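PDB 2V84: Spermidine/putrescine ABC transporter, periplasmic binding protein, which probably binds polyamines such as spermidine and putrescine and serves as the receptor component of an ABC-type uptake system. Local coordinates for residues A58-M63 and G81-I86; Y127-A132 and H315-G320; R146-F151 and V251-Y256; D165-M170 and N180-N185; E188-A193 and N334-A339. All coordinates share one frame; numbering follows the deposited sequence. Where two conformers were deposited one is given.

Interaction 1: residues A58-M63 and G81-I86; sequences ASNEDM and GDFVSI
Asn60 and Phe83 make most of this contact between the first turns of two helices. The CB of Asn60 sits over the centre of the Phe83 ring, 3.6 Å from the centroid and 11° off the ring normal, a CH-pi contact. Phe83 reaches it with CG beside its own backbone N (chi1 -82°), which lays the ring beneath Asn60 CB. On the opposite face lies Ile86 CD1 of the same helix, so the ring is sandwiched between helix-mate and partner. Asn60 O comes 3.6 Å from Phe83 CE2, while Met63 CE touches obliquely at 4.5 Å from Phe83 CD2. Glu61, whose chain bends at chi2, brings a carboxylate to the ring edge in one of its two conformers, a less certain approach. Ser59 N-caps the helix that carries Asn60, its OG accepting from Asp62 N at 3.0 Å. Helix 60-67 follows strand 51-57 of the parallel sheet, helix 81-89 follows strand 76-77, and Phe64 adds a further surface against both Phe83 and Ile86.

Interaction 2: residues Y127-A132 and H315-G320; sequences YYLGAA and HDLERG
The antiparallel pairing of strands 125-137 and 254-260 is covered by Leu317, a buried leucine from the loop ahead of strand 321-322 that pushes against Leu129, Gly130 and Ala131. Its CG lies beside the backbone N (chi1 -66°), and from there the CD2 branch does the closest touching: Leu317 CD2 is 3.3 Å from Ala131 CB and equally near the carbonyl carbon of Gly130. The methyl-methyl contact is tighter than ordinary carbon packing, and chi2 of 138° is far from a staggered value, so the leucine is either squeezed or placed with less certainty. The two leucine side chains pass alongside one another, pointing opposite ways, with Leu129 CD2 4.0 Å from Leu317 CB. In type II periplasmic binding proteins paired strands of this sort run between the lobes, and strands 125-137 and 254-260 are consistent with such a hinge. Their ladder holds a classic beta bulge, where two successive residues, Tyr127 and Tyr128, stand across from Asp258 alone. Val255 of the partner strand touches Leu129, Ala131 and Leu317. His315 ND1 donates to Glu318 OE2 at 2.8 Å, meeting that oxygen from above the carboxylate plane. Leu317 O accepts from Arg114 NH1 of helix 109-114.

Interaction 3: residues R146-F151 and V251-Y256; sequences RTWSIF and VASPVY
Ser253 OG is held by two partners: it accepts a hydrogen bond from Trp148 NE1 and donates one to the carbonyl oxygen of Pro248. The indole bond measures 3.2 Å from Trp148 NE1 to Ser253 OG, is fairly straight at 159°, and lies close to the ring plane, only 11° out of it. The buried N-H of the tryptophan is thereby satisfied, and the ring is fixed against rotation by a bond at its edge rather than over a face. Val251 comes to the same edge, its CG2 branch resting 3.8 Å from Trp148 CD1. Further round, Pro254 CD makes a looser, oblique contact 4.5 Å from Trp148 CZ2. With CG beside the backbone N (chi1 -64°), the indole extends from the start of a short 3-10 turn, where Phe151 N bonds to Trp148 O at 3.1 Å. On the other segment, an inverse gamma turn centred on Ala252 carries the chain from Val251 to Ser253 and lets both side chains face the indole. His225 of strand 223-226 meets Trp148 edge-to-face, and Ile134 of strand 125-137 also touches it. Ala172 and Ser176 bring in helix 166-176, so the indole is wedged between that helix, these two strands and the entry to strand 254-260.

Interaction 4: residues D165-M170 and N180-N185; sequences DMREVM and NVNTKN
The guanidinium of Arg167 stands nearly perpendicular to the amide of Asn182, the planes 84° apart, where the first turn of helix 166-176 meets the type I beta turn formed by Asn180 to Thr183. That helix start, N-capped by Asp165 through Glu168 N, is predicted to bind spermidine. Bends at chi2 and chi3 fold the Arg167 chain back so that the guanidinium edge faces the turn. There NH2 spans two oxygens: it donates to Val181 O at 3.2 Å, nearly in the guanidinium plane and at 154°, and makes a short but strongly bent, weak bond to Asn182 OD1 at 2.6 Å. Both groups have firmer partners in Thr324, whose N donates to Asn182 OD1 and whose O accepts from Arg167 NH1; Asn182 ND2 in turn donates to Leu322 O, holding the amide's orientation. A water completes the join, accepting from Arg167 NE at 2.9 Å and donating to Arg167 O and, at 2.8 Å, to Val181 O.

Interaction 5: residues E188-A193 and N334-A339; sequences ELAQAA and NAHWNA
His336 reaches across from helix 330-342 to helix 186-200 and meets it with every part of its side chain. At the root, His336 CB lies 3.8 Å from Ala193 CB. The first torsion, with CG beside the backbone N (chi1 -73°), then turns the imidazole back toward Ala190 and Leu189. Ring atom ND1 is in turn 3.4 Å from Ala193 CB, the nearest methyl contact of the ring. Further out, CE1 reaches the backbone of Ala190, 3.5 Å from its CA, with Ala190 CB only slightly farther at 3.8 Å. At the far end, His336 NE2 comes 3.7 Å from Ala190 N. The remaining ring carbon, His336 CD2, sits 4.1 Å from Leu189 CB, while the backbone of Leu189 lies over one face of the imidazole. No hydrogen bond joins the two segments; the small side chains of the two alanines are consistent with the flat ring lying close against the helix. Tyr333 and His332, a turn earlier on the same helix as His336, also touch Leu189. The axes of segments 188-193 and 334-339 run almost parallel, 9° apart, with a closest approach of 10.0 Å. This is parallel helix packing in the outer layer of an alpha/beta lobe, as in type II periplasmic binding proteins, with the C-terminal helix laid against helix 186-200.

Overall arrangement
Interactions 2 and 3 share the pairing of strands 125-137 and 254-260: Gly130 O lies 2.9 Å from Tyr256 N, and their centres are 12 Å apart. Interaction 4 holds the predicted spermidine-binding residues and touches all the others. Glu168 OE1 is 3.7 Å from Pro254 CB of interaction 3, and Ala132 of interaction 2 is close by. The centres of interactions 4 and 5 are 9 Å apart, and Thr183 OG1 and Glu188 OE2, in the conformer given, probably hydrogen-bond. From interaction 1, Asp82 OD2 approaches Arg167 NH1 to 4.2 Å. Bound MES, probably from the crystallisation liquor, lies about 3 Å from the Asn60 side chain and about 6 Å from that of Asn182 (nearest atoms), which may mark a pocket.

Interaction 1: residues A58-M63 and G81-I86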
# COMPACT_ATOMS: atom_id res chain seq x y z
N ALA A 58 -1.53 -7.37 10.34
CA ALA A 58 -0.24 -7.27 9.68
C ALA A 58 -0.27 -7.60 8.18
O ALA A 58 0.75 -7.50 7.50
CB ALA A 58 0.79 -8.13 10.41
N SER A 59 -1.45 -7.99 7.68
CA SER A 59 -1.65 -8.29 6.26
C SER A 59 -3.14 -8.33 5.91
O SER A 59 -3.98 -8.60 6.77
CB SER A 59 -1.00 -9.62 5.88
OG SER A 59 -1.90 -10.69 6.06
N ASN A 60 -3.46 -8.10 4.63
CA ASN A 60 -4.84 -8.28 4.17
C ASN A 60 -5.34 -9.71 4.20
O ASN A 60 -6.53 -9.95 4.23
CB ASN A 60 -5.06 -7.65 2.80
CG ASN A 60 -5.27 -6.15 2.88
OD1 ASN A 60 -5.84 -5.65 3.84
ND2 ASN A 60 -4.79 -5.43 1.89
N GLU A 61 -4.43 -10.68 4.17
CA GLU A 61 -4.83 -12.08 4.37
C GLU A 61 -5.42 -12.23 5.76
O GLU A 61 -6.50 -12.79 5.93
CB GLU A 61 -3.64 -13.05 4.21
CG GLU A 61 -3.31 -13.41 2.78
CD GLU A 61 -4.48 -13.99 2.02
OE1 GLU A 61 -5.37 -14.61 2.64
OE2 GLU A 61 -4.50 -13.83 0.78
N ASP A 62 -4.70 -11.69 6.74
CA ASP A 62 -5.13 -11.76 8.16
C ASP A 62 -6.47 -11.03 8.42
O ASP A 62 -7.36 -11.56 9.09
CB ASP A 62 -4.04 -11.14 9.04
CG ASP A 62 -2.86 -12.05 9.27
OD1 ASP A 62 -2.98 -13.28 9.03
OD2 ASP A 62 -1.80 -11.54 9.69
N MET A 63 -6.57 -9.81 7.90
CA MET A 63 -7.81 -9.04 7.92
C MET A 63 -8.91 -9.86 7.33
O MET A 63 -9.99 -9.98 7.93
CB MET A 63 -7.65 -7.76 7.09
CG MET A 63 -8.95 -6.99 6.87
SD MET A 63 -10.01 -7.54 5.50
CE MET A 63 -8.94 -7.11 4.12
N GLY A 81 -6.97 -2.62 -3.16
CA GLY A 81 -7.95 -2.70 -4.27
C GLY A 81 -8.26 -4.11 -4.71
O GLY A 81 -9.41 -4.44 -5.02
N ASP A 82 -7.24 -4.96 -4.73
CA ASP A 82 -7.48 -6.37 -5.07
C ASP A 82 -8.39 -7.05 -4.04
O ASP A 82 -9.29 -7.81 -4.41
CB ASP A 82 -6.17 -7.15 -5.31
CG ASP A 82 -5.14 -6.96 -4.21
OD1 ASP A 82 -5.09 -5.87 -3.60
OD2 ASP A 82 -4.35 -7.90 -3.97
N PHE A 83 -8.21 -6.74 -2.76
CA PHE A 83 -9.07 -7.30 -1.72
C PHE A 83 -10.46 -6.66 -1.67
O PHE A 83 -11.40 -7.30 -1.22
CB PHE A 83 -8.41 -7.26 -0.35
CG PHE A 83 -7.47 -8.40 -0.13
CD1 PHE A 83 -6.17 -8.34 -0.62
CD2 PHE A 83 -7.89 -9.55 0.53
CE1 PHE A 83 -5.30 -9.41 -0.45
CE2 PHE A 83 -7.01 -10.63 0.71
CZ PHE A 83 -5.72 -10.54 0.22
N VAL A 84 -10.62 -5.42 -2.15
CA VAL A 84 -12.00 -4.91 -2.27
C VAL A 84 -12.79 -5.73 -3.31
O VAL A 84 -13.97 -6.12 -3.06
CB VAL A 84 -12.07 -3.40 -2.55
CG1 VAL A 84 -13.53 -2.96 -2.80
CG2 VAL A 84 -11.50 -2.62 -1.36
N SER A 85 -12.15 -6.00 -4.44
CA SER A 85 -12.78 -6.74 -5.53
C SER A 85 -13.10 -8.19 -5.13
O SER A 85 -14.22 -8.68 -5.34
CB SER A 85 -11.92 -6.66 -6.79
OG SER A 85 -12.39 -7.53 -7.82
N ILE A 86 -12.13 -8.87 -4.52
CA ILE A 86 -12.33 -10.22 -3.94
C ILE A 86 -13.51 -10.25 -2.98
O ILE A 86 -14.38 -11.14 -3.07
CB ILE A 86 -11.05 -10.73 -3.18
CG1 ILE A 86 -9.91 -11.04 -4.15
CG2 ILE A 86 -11.37 -11.95 -2.33
CD1 ILE A 86 -8.49 -11.02 -3.52

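Interaction 2: residues Y127-A132 and H315-G320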
# COMPACT_ATOMS: atom_id res chain seq x y z
N TYR A 127 -8.78 5.46 0.81
CA TYR A 127 -8.10 5.85 2.04
C TYR A 127 -6.74 6.46 1.67
O TYR A 127 -6.37 7.53 2.17
CB TYR A 127 -7.94 4.58 2.88
CG TYR A 127 -7.39 4.75 4.25
CD1 TYR A 127 -6.03 4.98 4.46
CD2 TYR A 127 -8.22 4.64 5.36
CE1 TYR A 127 -5.53 5.12 5.72
CE2 TYR A 127 -7.72 4.79 6.65
CZ TYR A 127 -6.39 5.03 6.82
OH TYR A 127 -5.87 5.16 8.10
N TYR A 128 -5.99 5.78 0.80
CA TYR A 128 -4.70 6.28 0.38
C TYR A 128 -4.25 5.52 -0.86
O TYR A 128 -4.62 4.38 -1.02
CB TYR A 128 -3.63 6.23 1.53
CG TYR A 128 -2.31 6.79 1.06
CD1 TYR A 128 -2.19 8.13 0.72
CD2 TYR A 128 -1.20 5.96 0.88
CE1 TYR A 128 -1.00 8.65 0.22
CE2 TYR A 128 -0.01 6.47 0.37
CZ TYR A 128 0.07 7.80 0.04
OH TYR A 128 1.26 8.29 -0.44
N LEU A 129 -3.51 6.17 -1.74
CA LEU A 129 -2.94 5.55 -2.93
C LEU A 129 -1.46 5.85 -2.91
O LEU A 129 -1.08 7.02 -2.82
CB LEU A 129 -3.58 6.15 -4.19
CG LEU A 129 -3.27 5.54 -5.57
CD1 LEU A 129 -4.39 5.86 -6.50
CD2 LEU A 129 -1.93 6.05 -6.14
N GLY A 130 -0.62 4.82 -2.97
CA GLY A 130 0.84 5.07 -3.03
C GLY A 130 1.49 3.93 -3.76
O GLY A 130 0.83 3.18 -4.48
N ALA A 131 2.80 3.78 -3.57
CA ALA A 131 3.50 2.66 -4.20
C ALA A 131 4.76 2.40 -3.42
O ALA A 131 5.38 3.34 -2.88
CB ALA A 131 3.84 2.96 -5.66
N ALA A 132 5.13 1.13 -3.37
CA ALA A 132 6.44 0.73 -2.87
C ALA A 132 7.45 1.19 -3.89
O ALA A 132 7.15 1.40 -5.06
CB ALA A 132 6.52 -0.78 -2.69
N HIS A 315 2.80 12.72 -8.71
CA HIS A 315 3.10 12.53 -10.12
C HIS A 315 3.95 11.27 -10.34
O HIS A 315 4.02 10.77 -11.46
CB HIS A 315 3.80 13.76 -10.69
CG HIS A 315 3.04 15.03 -10.48
ND1 HIS A 315 1.88 15.33 -11.17
CD2 HIS A 315 3.26 16.08 -9.65
CE1 HIS A 315 1.43 16.51 -10.77
NE2 HIS A 315 2.25 16.99 -9.86
N ASP A 316 4.58 10.79 -9.28
CA ASP A 316 5.38 9.55 -9.32
C ASP A 316 4.51 8.30 -9.41
O ASP A 316 5.01 7.20 -9.63
CB ASP A 316 6.27 9.43 -8.08
CG ASP A 316 7.40 10.43 -8.07
OD1 ASP A 316 7.75 10.93 -9.16
OD2 ASP A 316 7.93 10.72 -6.98
N LEU A 317 3.20 8.48 -9.24
CA LEU A 317 2.27 7.35 -9.27
C LEU A 317 1.46 7.25 -10.57
O LEU A 317 0.67 6.33 -10.74
CB LEU A 317 1.35 7.44 -8.05
CG LEU A 317 2.24 7.23 -6.82
CD1 LEU A 317 1.90 8.15 -5.72
CD2 LEU A 317 2.19 5.78 -6.39
N GLU A 318 1.69 8.19 -11.47
CA GLU A 318 0.91 8.30 -12.69
C GLU A 318 1.17 7.15 -13.68
O GLU A 318 0.23 6.53 -14.19
CB GLU A 318 1.14 9.67 -13.34
CG GLU A 318 0.62 10.82 -12.47
CD GLU A 318 0.83 12.20 -13.07
OE1 GLU A 318 1.29 12.29 -14.24
OE2 GLU A 318 0.54 13.19 -12.36
N ARG A 319 2.46 6.87 -13.90
CA ARG A 319 2.90 5.86 -14.88
C ARG A 319 2.69 4.42 -14.42
O ARG A 319 2.70 3.49 -15.24
CB ARG A 319 4.38 6.05 -15.18
CG ARG A 319 4.70 7.34 -15.89
CD ARG A 319 6.17 7.45 -16.17
NE ARG A 319 6.43 8.51 -17.13
CZ ARG A 319 7.55 8.63 -17.84
NH1 ARG A 319 8.54 7.75 -17.69
NH2 ARG A 319 7.68 9.63 -18.69
N GLY A 320 2.51 4.25 -13.12
CA GLY A 320 2.41 2.95 -12.49
C GLY A 320 1.07 2.28 -12.72
O GLY A 320 0.13 2.92 -13.18

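Interaction 3: residues R146-F151 and V251-Y256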
# COMPACT_ATOMS: atom_id res chain seq x y z
N ARG A 146 17.96 4.11 -11.90
CA ARG A 146 16.79 4.14 -11.02
C ARG A 146 15.71 3.20 -11.55
O ARG A 146 14.66 3.63 -12.05
CB ARG A 146 16.27 5.58 -10.90
CG ARG A 146 17.20 6.52 -10.14
CD ARG A 146 16.44 7.80 -9.71
NE ARG A 146 17.26 8.70 -8.90
CZ ARG A 146 18.13 9.60 -9.39
NH1 ARG A 146 18.33 9.74 -10.70
NH2 ARG A 146 18.84 10.36 -8.55
N THR A 147 16.00 1.91 -11.49
CA THR A 147 15.21 0.88 -12.15
C THR A 147 15.22 -0.38 -11.28
O THR A 147 16.10 -0.56 -10.44
CB THR A 147 15.78 0.50 -13.57
OG1 THR A 147 17.06 -0.14 -13.43
CG2 THR A 147 15.96 1.72 -14.47
N TRP A 148 14.26 -1.27 -11.53
CA TRP A 148 14.21 -2.56 -10.81
C TRP A 148 15.43 -3.44 -11.06
O TRP A 148 15.72 -4.34 -10.28
CB TRP A 148 12.94 -3.34 -11.21
CG TRP A 148 11.68 -2.62 -10.78
CD1 TRP A 148 10.83 -1.93 -11.57
CD2 TRP A 148 11.19 -2.46 -9.43
NE1 TRP A 148 9.83 -1.35 -10.82
CE2 TRP A 148 10.02 -1.67 -9.50
CE3 TRP A 148 11.62 -2.93 -8.18
CZ2 TRP A 148 9.28 -1.31 -8.36
CZ3 TRP A 148 10.88 -2.58 -7.05
CH2 TRP A 148 9.71 -1.79 -7.15
N SER A 149 16.09 -3.25 -12.20
CA SER A 149 17.23 -4.07 -12.54
C SER A 149 18.37 -3.82 -11.57
O SER A 149 19.41 -4.46 -11.66
CB SER A 149 17.66 -3.84 -13.98
OG SER A 149 16.73 -4.49 -14.86
N ILE A 150 18.19 -2.89 -10.63
CA ILE A 150 19.22 -2.64 -9.61
C ILE A 150 19.41 -3.92 -8.78
O ILE A 150 20.47 -4.19 -8.22
CB ILE A 150 18.85 -1.44 -8.70
CG1 ILE A 150 20.06 -1.04 -7.84
CG2 ILE A 150 17.58 -1.72 -7.84
CD1 ILE A 150 20.03 0.41 -7.35
N PHE A 151 18.37 -4.75 -8.72
CA PHE A 151 18.47 -5.99 -7.96
C PHE A 151 19.26 -7.11 -8.66
O PHE A 151 19.56 -8.13 -8.05
CB PHE A 151 17.07 -6.44 -7.50
CG PHE A 151 16.45 -5.48 -6.52
CD1 PHE A 151 16.95 -5.40 -5.22
CD2 PHE A 151 15.37 -4.66 -6.90
CE1 PHE A 151 16.40 -4.51 -4.30
CE2 PHE A 151 14.81 -3.77 -6.00
CZ PHE A 151 15.33 -3.69 -4.69
N VAL A 251 9.02 2.13 -16.26
CA VAL A 251 8.09 1.01 -16.40
C VAL A 251 6.82 1.30 -15.60
O VAL A 251 6.79 2.24 -14.82
CB VAL A 251 8.72 -0.34 -15.91
CG1 VAL A 251 9.91 -0.74 -16.77
CG2 VAL A 251 9.10 -0.26 -14.45
N ALA A 252 5.78 0.49 -15.80
CA ALA A 252 4.53 0.66 -15.06
C ALA A 252 4.58 -0.11 -13.75
O ALA A 252 3.97 -1.15 -13.59
CB ALA A 252 3.33 0.20 -15.91
N SER A 253 5.36 0.42 -12.80
CA SER A 253 5.56 -0.21 -11.50
C SER A 253 4.25 -0.40 -10.75
O SER A 253 3.35 0.43 -10.87
CB SER A 253 6.50 0.63 -10.64
OG SER A 253 7.69 0.91 -11.34
N PRO A 254 4.16 -1.46 -9.92
CA PRO A 254 2.94 -1.68 -9.15
C PRO A 254 2.61 -0.55 -8.17
O PRO A 254 3.48 -0.06 -7.42
CB PRO A 254 3.20 -2.98 -8.39
CG PRO A 254 4.53 -3.48 -8.77
CD PRO A 254 5.19 -2.48 -9.69
N VAL A 255 1.34 -0.17 -8.16
CA VAL A 255 0.78 0.88 -7.32
C VAL A 255 -0.35 0.24 -6.48
O VAL A 255 -0.96 -0.73 -6.91
CB VAL A 255 0.29 2.07 -8.22
CG1 VAL A 255 -0.44 3.14 -7.42
CG2 VAL A 255 1.46 2.72 -8.96
N TYR A 256 -0.59 0.74 -5.27
CA TYR A 256 -1.70 0.21 -4.45
C TYR A 256 -2.72 1.29 -4.12
O TYR A 256 -2.38 2.46 -4.07
CB TYR A 256 -1.19 -0.47 -3.15
CG TYR A 256 -0.58 0.50 -2.17
CD1 TYR A 256 -1.38 1.31 -1.34
CD2 TYR A 256 0.79 0.62 -2.07
CE1 TYR A 256 -0.82 2.24 -0.46
CE2 TYR A 256 1.36 1.52 -1.18
CZ TYR A 256 0.56 2.32 -0.38
OH TYR A 256 1.15 3.22 0.47

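Interaction 4: residues D165-M170 and N180-N185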
# COMPACT_ATOMS: atom_id res chain seq x y z
N ASP A 165 6.47 -10.02 -0.38
CA ASP A 165 5.13 -9.87 -0.87
C ASP A 165 5.09 -10.31 -2.32
O ASP A 165 5.81 -9.74 -3.17
CB ASP A 165 4.65 -8.41 -0.76
CG ASP A 165 3.18 -8.27 -1.17
OD1 ASP A 165 2.28 -8.49 -0.32
OD2 ASP A 165 2.91 -7.99 -2.35
N MET A 166 4.22 -11.28 -2.61
CA MET A 166 4.10 -11.90 -3.93
C MET A 166 3.65 -10.95 -5.04
O MET A 166 4.20 -10.98 -6.14
CB MET A 166 3.10 -13.06 -3.87
CG MET A 166 2.75 -13.68 -5.22
SD MET A 166 1.64 -15.06 -5.01
CE MET A 166 0.12 -14.16 -4.65
N ARG A 167 2.63 -10.14 -4.78
CA ARG A 167 2.13 -9.23 -5.82
C ARG A 167 3.10 -8.08 -6.10
O ARG A 167 3.22 -7.65 -7.25
CB ARG A 167 0.70 -8.74 -5.53
CG ARG A 167 -0.31 -9.85 -5.42
CD ARG A 167 -0.58 -10.58 -6.76
NE ARG A 167 -0.69 -9.66 -7.91
CZ ARG A 167 -1.82 -9.09 -8.33
NH1 ARG A 167 -2.96 -9.30 -7.69
NH2 ARG A 167 -1.80 -8.28 -9.38
N GLU A 168 3.80 -7.61 -5.06
CA GLU A 168 4.85 -6.58 -5.24
C GLU A 168 6.04 -7.08 -6.04
O GLU A 168 6.51 -6.39 -6.95
CB GLU A 168 5.37 -6.05 -3.89
CG GLU A 168 4.42 -5.12 -3.10
CD GLU A 168 3.95 -3.86 -3.83
OE1 GLU A 168 4.42 -3.49 -4.93
OE2 GLU A 168 3.05 -3.22 -3.29
N VAL A 169 6.56 -8.25 -5.68
CA VAL A 169 7.76 -8.77 -6.33
C VAL A 169 7.48 -9.27 -7.75
O VAL A 169 8.15 -8.87 -8.70
CB VAL A 169 8.51 -9.79 -5.43
CG1 VAL A 169 9.76 -10.34 -6.12
CG2 VAL A 169 8.94 -9.07 -4.14
N MET A 170 6.44 -10.10 -7.89
CA MET A 170 5.99 -10.51 -9.23
C MET A 170 5.63 -9.30 -10.08
O MET A 170 5.95 -9.24 -11.29
CB MET A 170 4.82 -11.50 -9.16
CG MET A 170 5.19 -12.92 -8.70
SD MET A 170 6.48 -13.74 -9.69
CE MET A 170 5.45 -14.27 -11.06
N ASN A 180 1.69 -6.55 -17.88
CA ASN A 180 0.79 -5.98 -16.89
C ASN A 180 1.04 -6.59 -15.52
O ASN A 180 1.10 -7.82 -15.39
CB ASN A 180 -0.67 -6.18 -17.30
CG ASN A 180 -1.59 -5.22 -16.59
OD1 ASN A 180 -2.00 -5.47 -15.46
ND2 ASN A 180 -1.88 -4.10 -17.23
N VAL A 181 1.19 -5.75 -14.49
CA VAL A 181 1.41 -6.28 -13.13
C VAL A 181 0.25 -7.16 -12.67
O VAL A 181 0.35 -7.86 -11.66
CB VAL A 181 1.78 -5.17 -12.05
CG1 VAL A 181 2.80 -4.17 -12.60
CG2 VAL A 181 0.58 -4.45 -11.54
N ASN A 182 -0.84 -7.15 -13.44
CA ASN A 182 -2.00 -7.99 -13.15
C ASN A 182 -2.26 -9.04 -14.22
O ASN A 182 -3.37 -9.59 -14.28
CB ASN A 182 -3.28 -7.13 -12.99
CG ASN A 182 -3.13 -6.05 -11.97
OD1 ASN A 182 -2.81 -6.32 -10.81
ND2 ASN A 182 -3.33 -4.80 -12.38
N THR A 183 -1.25 -9.31 -15.04
CA THR A 183 -1.41 -10.23 -16.17
C THR A 183 -1.96 -11.59 -15.75
O THR A 183 -1.78 -12.04 -14.61
CB THR A 183 -0.10 -10.38 -16.98
OG1 THR A 183 -0.42 -10.88 -18.29
CG2 THR A 183 0.89 -11.34 -16.30
N LYS A 184 -2.67 -12.21 -16.68
CA LYS A 184 -3.25 -13.51 -16.47
C LYS A 184 -2.57 -14.50 -17.40
O LYS A 184 -2.82 -15.71 -17.33
CB LYS A 184 -4.75 -13.45 -16.77
CG LYS A 184 -5.55 -12.72 -15.68
CD LYS A 184 -6.50 -11.71 -16.29
CE LYS A 184 -7.29 -11.00 -15.20
NZ LYS A 184 -8.25 -10.01 -15.78
N ASN A 185 -1.71 -13.96 -18.27
CA ASN A 185 -0.93 -14.74 -19.23
C ASN A 185 0.12 -15.60 -18.54
O ASN A 185 1.01 -15.08 -17.85
CB ASN A 185 -0.29 -13.82 -20.27
CG ASN A 185 0.50 -14.58 -21.33
OD1 ASN A 185 1.46 -15.29 -21.03
ND2 ASN A 185 0.10 -14.41 -22.59
O HOH W 1 1.61 -8.77 -9.35

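Interaction 5: residues E188-A193 and N334-A339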
# COMPACT_ATOMS: atom_id res chain seq x y z
N GLU A 188 3.92 -15.18 -19.40
CA GLU A 188 4.43 -13.92 -18.84
C GLU A 188 4.79 -14.07 -17.36
O GLU A 188 5.79 -13.53 -16.90
CB GLU A 188 3.43 -12.78 -19.05
CG GLU A 188 3.34 -12.34 -20.51
CD GLU A 188 2.29 -11.28 -20.78
OE1 GLU A 188 2.25 -10.78 -21.92
OE2 GLU A 188 1.50 -10.96 -19.86
N LEU A 189 3.97 -14.82 -16.63
CA LEU A 189 4.22 -15.13 -15.22
C LEU A 189 5.44 -16.01 -15.00
O LEU A 189 6.24 -15.76 -14.10
CB LEU A 189 2.97 -15.75 -14.58
CG LEU A 189 1.81 -14.77 -14.43
CD1 LEU A 189 0.51 -15.46 -14.04
CD2 LEU A 189 2.15 -13.67 -13.42
N ALA A 190 5.58 -17.05 -15.83
CA ALA A 190 6.76 -17.90 -15.80
C ALA A 190 8.04 -17.10 -16.09
O ALA A 190 9.08 -17.30 -15.45
CB ALA A 190 6.59 -19.06 -16.80
N GLN A 191 7.95 -16.20 -17.06
CA GLN A 191 9.07 -15.32 -17.41
C GLN A 191 9.45 -14.42 -16.24
O GLN A 191 10.63 -14.23 -15.94
CB GLN A 191 8.65 -14.46 -18.60
CG GLN A 191 9.79 -13.75 -19.32
CD GLN A 191 9.34 -13.23 -20.69
OE1 GLN A 191 8.37 -13.75 -21.29
NE2 GLN A 191 10.03 -12.20 -21.20
N ALA A 192 8.45 -13.87 -15.57
CA ALA A 192 8.64 -13.04 -14.38
C ALA A 192 9.28 -13.86 -13.25
O ALA A 192 10.21 -13.39 -12.58
CB ALA A 192 7.32 -12.45 -13.92
N ALA A 193 8.79 -15.08 -13.06
CA ALA A 193 9.36 -15.97 -12.04
C ALA A 193 10.84 -16.27 -12.27
O ALA A 193 11.63 -16.31 -11.32
CB ALA A 193 8.59 -17.26 -11.97
N ASN A 334 0.64 -17.94 -7.18
CA ASN A 334 0.98 -18.72 -5.98
C ASN A 334 2.07 -19.77 -6.20
O ASN A 334 2.97 -19.92 -5.37
CB ASN A 334 -0.24 -19.45 -5.43
CG ASN A 334 -1.15 -18.57 -4.61
OD1 ASN A 334 -0.98 -17.36 -4.51
ND2 ASN A 334 -2.17 -19.19 -4.02
N ALA A 335 1.93 -20.51 -7.30
CA ALA A 335 2.80 -21.61 -7.66
C ALA A 335 4.21 -21.14 -7.98
O ALA A 335 5.18 -21.77 -7.58
CB ALA A 335 2.22 -22.39 -8.84
N HIS A 336 4.32 -20.02 -8.68
CA HIS A 336 5.61 -19.44 -8.96
C HIS A 336 6.22 -18.82 -7.70
O HIS A 336 7.41 -18.98 -7.43
CB HIS A 336 5.51 -18.39 -10.07
CG HIS A 336 5.30 -18.98 -11.43
ND1 HIS A 336 6.25 -19.75 -12.07
CD2 HIS A 336 4.25 -18.90 -12.29
CE1 HIS A 336 5.80 -20.12 -13.25
NE2 HIS A 336 4.59 -19.62 -13.41
N TRP A 337 5.39 -18.12 -6.92
CA TRP A 337 5.89 -17.45 -5.73
C TRP A 337 6.38 -18.39 -4.62
O TRP A 337 7.41 -18.15 -4.04
CB TRP A 337 4.88 -16.44 -5.20
CG TRP A 337 5.28 -15.79 -3.93
CD1 TRP A 337 4.73 -16.01 -2.69
CD2 TRP A 337 6.30 -14.80 -3.75
NE1 TRP A 337 5.35 -15.22 -1.75
CE2 TRP A 337 6.31 -14.46 -2.37
CE3 TRP A 337 7.20 -14.16 -4.61
CZ2 TRP A 337 7.21 -13.52 -1.83
CZ3 TRP A 337 8.09 -13.22 -4.07
CH2 TRP A 337 8.08 -12.92 -2.69
N ASN A 338 5.64 -19.46 -4.34
CA ASN A 338 6.06 -20.41 -3.32
C ASN A 338 7.42 -21.05 -3.63
O ASN A 338 8.17 -21.42 -2.73
CB ASN A 338 4.97 -21.46 -3.05
CG ASN A 338 3.83 -20.93 -2.15
OD1 ASN A 338 3.92 -19.86 -1.57
ND2 ASN A 338 2.77 -21.71 -2.04
N ALA A 339 7.74 -21.15 -4.93
CA ALA A 339 9.02 -21.64 -5.40
C ALA A 339 10.11 -20.57 -5.22
O ALA A 339 11.19 -20.86 -4.72
CB ALA A 339 8.91 -22.04 -6.86